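Local coordinates for protein methylenetetrahydrofolate--tRNA-(uracil-5-)-methyltransferase TrmFO (Thermus thermophilus, PDB 3G5S) that binds FAD and probably methylates carbon 5 of uridine 54 in tRNAs, taking the one-carbon unit from methylenetetrahydrofolate, at residues V87-G91 with A92-D96; P401-E404 with G405-K409. All coordinates share one frame; numbering follows the deposited sequence.

In the fold
Interaction 1 is a partly buried beta hairpin and interaction 2 a surface turn that leads into helix 409-429; their centres are about 29 Å apart, nothing touches between them, and they hold different elements. In 87-91 with 92-96, backbone hydrogen bonds and a water bind the two arms, with small aliphatic side chains on one face; Val95, on the strand 92-95, has its side chain about 10 Å from the bound FAD. In 401-404 with 405-409 the one apolar side-chain pair is Val403 with Met407, and a water joins the Gly405 amide to the Glu404 carboxylate, weakly at the latter. The polar fastening there comes instead from helix 409-429, whose Lys412 and Arg419 hold carbonyls of the loop.

Interaction 1. Residues V87-G91 with A92-D96; sequences VPAGG and ALAVD
Val87 O, Ala92 O and Ala94 N meet at one water, which lies 2.6 Å from Val87 O and accepts from Ala94 N at 2.9 Å. It bridges two arms of a beta hairpin, where Val87 N also bonds directly and nearly straight to Ala94 O (2.9 Å, 168° at the hydrogen). The loop closes through a type I' turn, Ala92 N donating to Ala89 O at 3.1 Å; Gly90 and Gly91 supply its positive phi angles. From the first residue of the turn, Ala89 CB presses on Ala94 CB at 3.4 Å, tighter than normal van der Waals contact. Val87 holds CG1 opposite its carbonyl carbon (chi1 -62°), which carries this methyl to Asp96 N (3.7 Å) and Asp96 CB, while CG2 lies against the Val95 carbonyl carbon. With an alanine here both methyls go, which would probably open a gap over the backbone of Val95 and Asp96 and strip its apolar cover. Asp96 OD1 caps Glu99 N at the start of helix 97-109. Strand 92-95 is the middle one of three, between 54-57 and 86-87, and Leu93 packs on helices 63-74 and 77-84.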
loop_
_atom_site.group_PDB
_atom_site.type_symbol
_atom_site.label_atom_id
_atom_site.label_comp_id
_atom_site.label_asym_id
_atom_site.label_seq_id
_atom_site.Cartn_x
_atom_site.Cartn_y
_atom_site.Cartn_z
ATOM N N VAL A 87 5.479 -22.885 -3.412
ATOM C CA VAL A 87 6.127 -23.723 -2.392
ATOM C C VAL A 87 5.334 -23.647 -1.079
ATOM O O VAL A 87 4.615 -22.682 -0.849
ATOM C CB VAL A 87 7.596 -23.300 -2.131
ATOM C CG1 VAL A 87 8.434 -23.451 -3.397
ATOM C CG2 VAL A 87 7.654 -21.874 -1.603
ATOM N N PRO A 88 5.462 -24.663 -0.210
ATOM C CA PRO A 88 4.672 -24.680 1.033
ATOM C C PRO A 88 4.965 -23.519 1.994
ATOM O O PRO A 88 6.127 -23.172 2.198
ATOM C CB PRO A 88 5.072 -26.011 1.686
ATOM C CG PRO A 88 5.548 -26.861 0.564
ATOM C CD PRO A 88 6.201 -25.923 -0.410
ATOM N N ALA A 89 3.917 -22.950 2.591
ATOM C CA ALA A 89 4.066 -21.806 3.494
ATOM C C ALA A 89 2.875 -21.607 4.440
ATOM O O ALA A 89 2.440 -20.481 4.677
ATOM C CB ALA A 89 4.332 -20.532 2.703
ATOM N N GLY A 90 2.353 -22.709 4.971
ATOM C CA GLY A 90 1.364 -22.676 6.039
ATOM C C GLY A 90 0.135 -21.799 5.875
ATOM O O GLY A 90 -0.335 -21.197 6.844
ATOM N N GLY A 91 -0.411 -21.746 4.666
ATOM C CA GLY A 91 -1.620 -20.978 4.417
ATOM C C GLY A 91 -1.408 -19.799 3.486
ATOM O O GLY A 91 -2.361 -19.247 2.935
ATOM N N ALA A 92 -0.149 -19.407 3.316
ATOM C CA ALA A 92 0.191 -18.319 2.416
ATOM C C ALA A 92 0.559 -18.870 1.053
ATOM O O ALA A 92 1.002 -20.013 0.925
ATOM C CB ALA A 92 1.342 -17.513 2.982
ATOM N N LEU A 93 0.365 -18.044 0.033
ATOM C CA LEU A 93 0.917 -18.311 -1.280
ATOM C C LEU A 93 2.353 -17.829 -1.254
ATOM O O LEU A 93 2.607 -16.639 -1.101
ATOM C CB LEU A 93 0.127 -17.552 -2.342
ATOM C CG LEU A 93 0.658 -17.633 -3.773
ATOM C CD1 LEU A 93 0.689 -19.073 -4.274
ATOM C CD2 LEU A 93 -0.177 -16.757 -4.696
ATOM N N ALA A 94 3.291 -18.758 -1.362
ATOM C CA ALA A 94 4.705 -18.411 -1.374
ATOM C C ALA A 94 5.364 -19.073 -2.569
ATOM O O ALA A 94 4.857 -20.067 -3.101
ATOM C CB ALA A 94 5.378 -18.842 -0.077
ATOM N N VAL A 95 6.492 -18.513 -2.992
ATOM C CA VAL A 95 7.118 -18.924 -4.234
ATOM C C VAL A 95 8.594 -19.250 -4.085
ATOM O O VAL A 95 9.291 -18.713 -3.220
ATOM C CB VAL A 95 6.978 -17.831 -5.320
ATOM C CG1 VAL A 95 5.513 -17.506 -5.552
ATOM C CG2 VAL A 95 7.762 -16.572 -4.933
ATOM N N ASP A 96 9.059 -20.141 -4.947
ATOM C CA ASP A 96 10.480 -20.285 -5.191
ATOM C C ASP A 96 10.890 -19.023 -5.948
ATOM O O ASP A 96 10.435 -18.796 -7.066
ATOM C CB ASP A 96 10.733 -21.541 -6.021
ATOM C CG ASP A 96 12.195 -21.761 -6.319
ATOM O OD1 ASP A 96 12.824 -20.900 -6.966
ATOM O OD2 ASP A 96 12.724 -22.814 -5.924
HETATM O O HOH W 1 2.284 -21.498 -1.270
#

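Interaction 2. Residues P401-E404 with G405-K409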
loop_
_atom_site.group_PDB
_atom_site.type_symbol
_atom_site.label_atom_id
_atom_site.label_comp_id
_atom_site.label_asym_id
_atom_site.label_seq_id
_atom_site.Cartn_x
_atom_site.Cartn_y
_atom_site.Cartn_z
ATOM N N PRO A 401 -16.527 -1.860 0.906
ATOM C CA PRO A 401 -17.681 -1.586 1.762
ATOM C C PRO A 401 -17.914 -2.716 2.747
ATOM O O PRO A 401 -17.521 -3.860 2.511
ATOM C CB PRO A 401 -18.844 -1.507 0.766
ATOM C CG PRO A 401 -18.198 -1.147 -0.526
ATOM C CD PRO A 401 -16.896 -1.873 -0.518
ATOM N N PRO A 402 -18.567 -2.395 3.863
ATOM C CA PRO A 402 -18.921 -3.423 4.837
ATOM C C PRO A 402 -19.886 -4.430 4.230
ATOM O O PRO A 402 -20.545 -4.151 3.227
ATOM C CB PRO A 402 -19.642 -2.631 5.938
ATOM C CG PRO A 402 -19.469 -1.190 5.617
ATOM C CD PRO A 402 -19.199 -1.099 4.159
ATOM N N VAL A 403 -19.977 -5.601 4.846
ATOM C CA VAL A 403 -21.126 -6.459 4.633
ATOM C C VAL A 403 -21.967 -6.272 5.872
ATOM O O VAL A 403 -21.550 -6.621 6.974
ATOM C CB VAL A 403 -20.741 -7.934 4.485
ATOM C CG1 VAL A 403 -21.987 -8.816 4.548
ATOM C CG2 VAL A 403 -19.982 -8.141 3.181
ATOM N N GLU A 404 -23.141 -5.681 5.692
ATOM C CA GLU A 404 -24.007 -5.406 6.815
ATOM C C GLU A 404 -24.568 -6.722 7.332
ATOM O O GLU A 404 -24.814 -7.662 6.568
ATOM C CB GLU A 404 -25.121 -4.444 6.412
ATOM C CG GLU A 404 -24.617 -3.081 5.939
ATOM C CD GLU A 404 -24.112 -2.210 7.075
ATOM O OE1 GLU A 404 -24.621 -2.353 8.208
ATOM O OE2 GLU A 404 -23.211 -1.378 6.832
ATOM N N GLY A 405 -24.776 -6.774 8.637
ATOM C CA GLY A 405 -25.282 -7.969 9.273
ATOM C C GLY A 405 -24.651 -8.098 10.635
ATOM O O GLY A 405 -23.828 -7.268 11.041
ATOM N N ARG A 406 -25.034 -9.140 11.353
ATOM C CA ARG A 406 -24.416 -9.384 12.645
ATOM C C ARG A 406 -23.676 -10.713 12.698
ATOM O O ARG A 406 -23.388 -11.229 13.774
ATOM C CB ARG A 406 -25.421 -9.240 13.787
ATOM C CG ARG A 406 -26.761 -9.868 13.528
ATOM C CD ARG A 406 -27.826 -9.167 14.353
ATOM N NE ARG A 406 -28.224 -7.901 13.744
ATOM C CZ ARG A 406 -28.865 -6.925 14.383
ATOM N NH1 ARG A 406 -29.174 -7.059 15.664
ATOM N NH2 ARG A 406 -29.194 -5.813 13.739
HETATM N N MSE A 407 -23.339 -11.245 11.529
HETATM C CA MSE A 407 -22.510 -12.438 11.462
HETATM C C MSE A 407 -21.099 -12.114 11.964
HETATM O O MSE A 407 -20.701 -10.946 12.035
HETATM C CB MSE A 407 -22.467 -12.981 10.029
HETATM C CG MSE A 407 -21.734 -12.073 9.054
HETATM SE SE MSE A 407 -21.930 -12.508 7.155
HETATM C CE MSE A 407 -23.530 -11.514 6.768
ATOM N N GLY A 408 -20.344 -13.151 12.302
ATOM C CA GLY A 408 -18.994 -12.976 12.800
ATOM C C GLY A 408 -18.026 -12.470 11.746
ATOM O O GLY A 408 -18.333 -12.451 10.555
ATOM N N LYS A 409 -16.840 -12.064 12.189
ATOM C CA LYS A 409 -15.840 -11.499 11.292
ATOM C C LYS A 409 -15.432 -12.458 10.178
ATOM O O LYS A 409 -15.296 -12.054 9.030
ATOM C CB LYS A 409 -14.599 -11.081 12.078
ATOM C CG LYS A 409 -14.801 -9.883 12.982
ATOM C CD LYS A 409 -13.512 -9.572 13.725
ATOM C CE LYS A 409 -13.462 -8.135 14.207
ATOM N NZ LYS A 409 -12.163 -7.844 14.874
HETATM O O HOH W 2 -23.131 -4.554 10.227
#
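Val403 and Met407, a selenomethionine, cross at about a right angle in the surface loop that ends at the N-terminus of helix 409-429, with Gly408 at the N-cap position. The meeting is methyl against methyl: Val403 CG1 lies 3.8 Å from Met407 CE. Two torsions of Met407 account for this. Its CG sits between the backbone N and the carbonyl carbon (chi1 68°), and after an extended chi2 the chain turns about the CG-SE bond (chi3 88°), which brings CE up to Val403 CG1. The same methyl stands 4.1 Å from Glu404 O, a looser approach to the backbone.

The contact lies against the first turns of the helix. Val403 touches Ala415, Met416 and Arg419, while Met407 rests on Lys412, whose NZ bonds Gly405 O and, weakly, Val403 O. Arg419 holds the carbonyls of Pro401 and Pro402, so the loop is fastened to one helix both before Val403 and between Val403 and Met407.

The backbone angles of Gly405 leave no room for a side chain: at its phi of 145° a CB would come within 2.4 Å of Glu404 O, a clash. The Glu404 side chain is bent at chi2, and a water accepts from Gly405 N at 3.2 Å and gives a weak hydrogen bond to Glu404 OE1 at 3.3 Å.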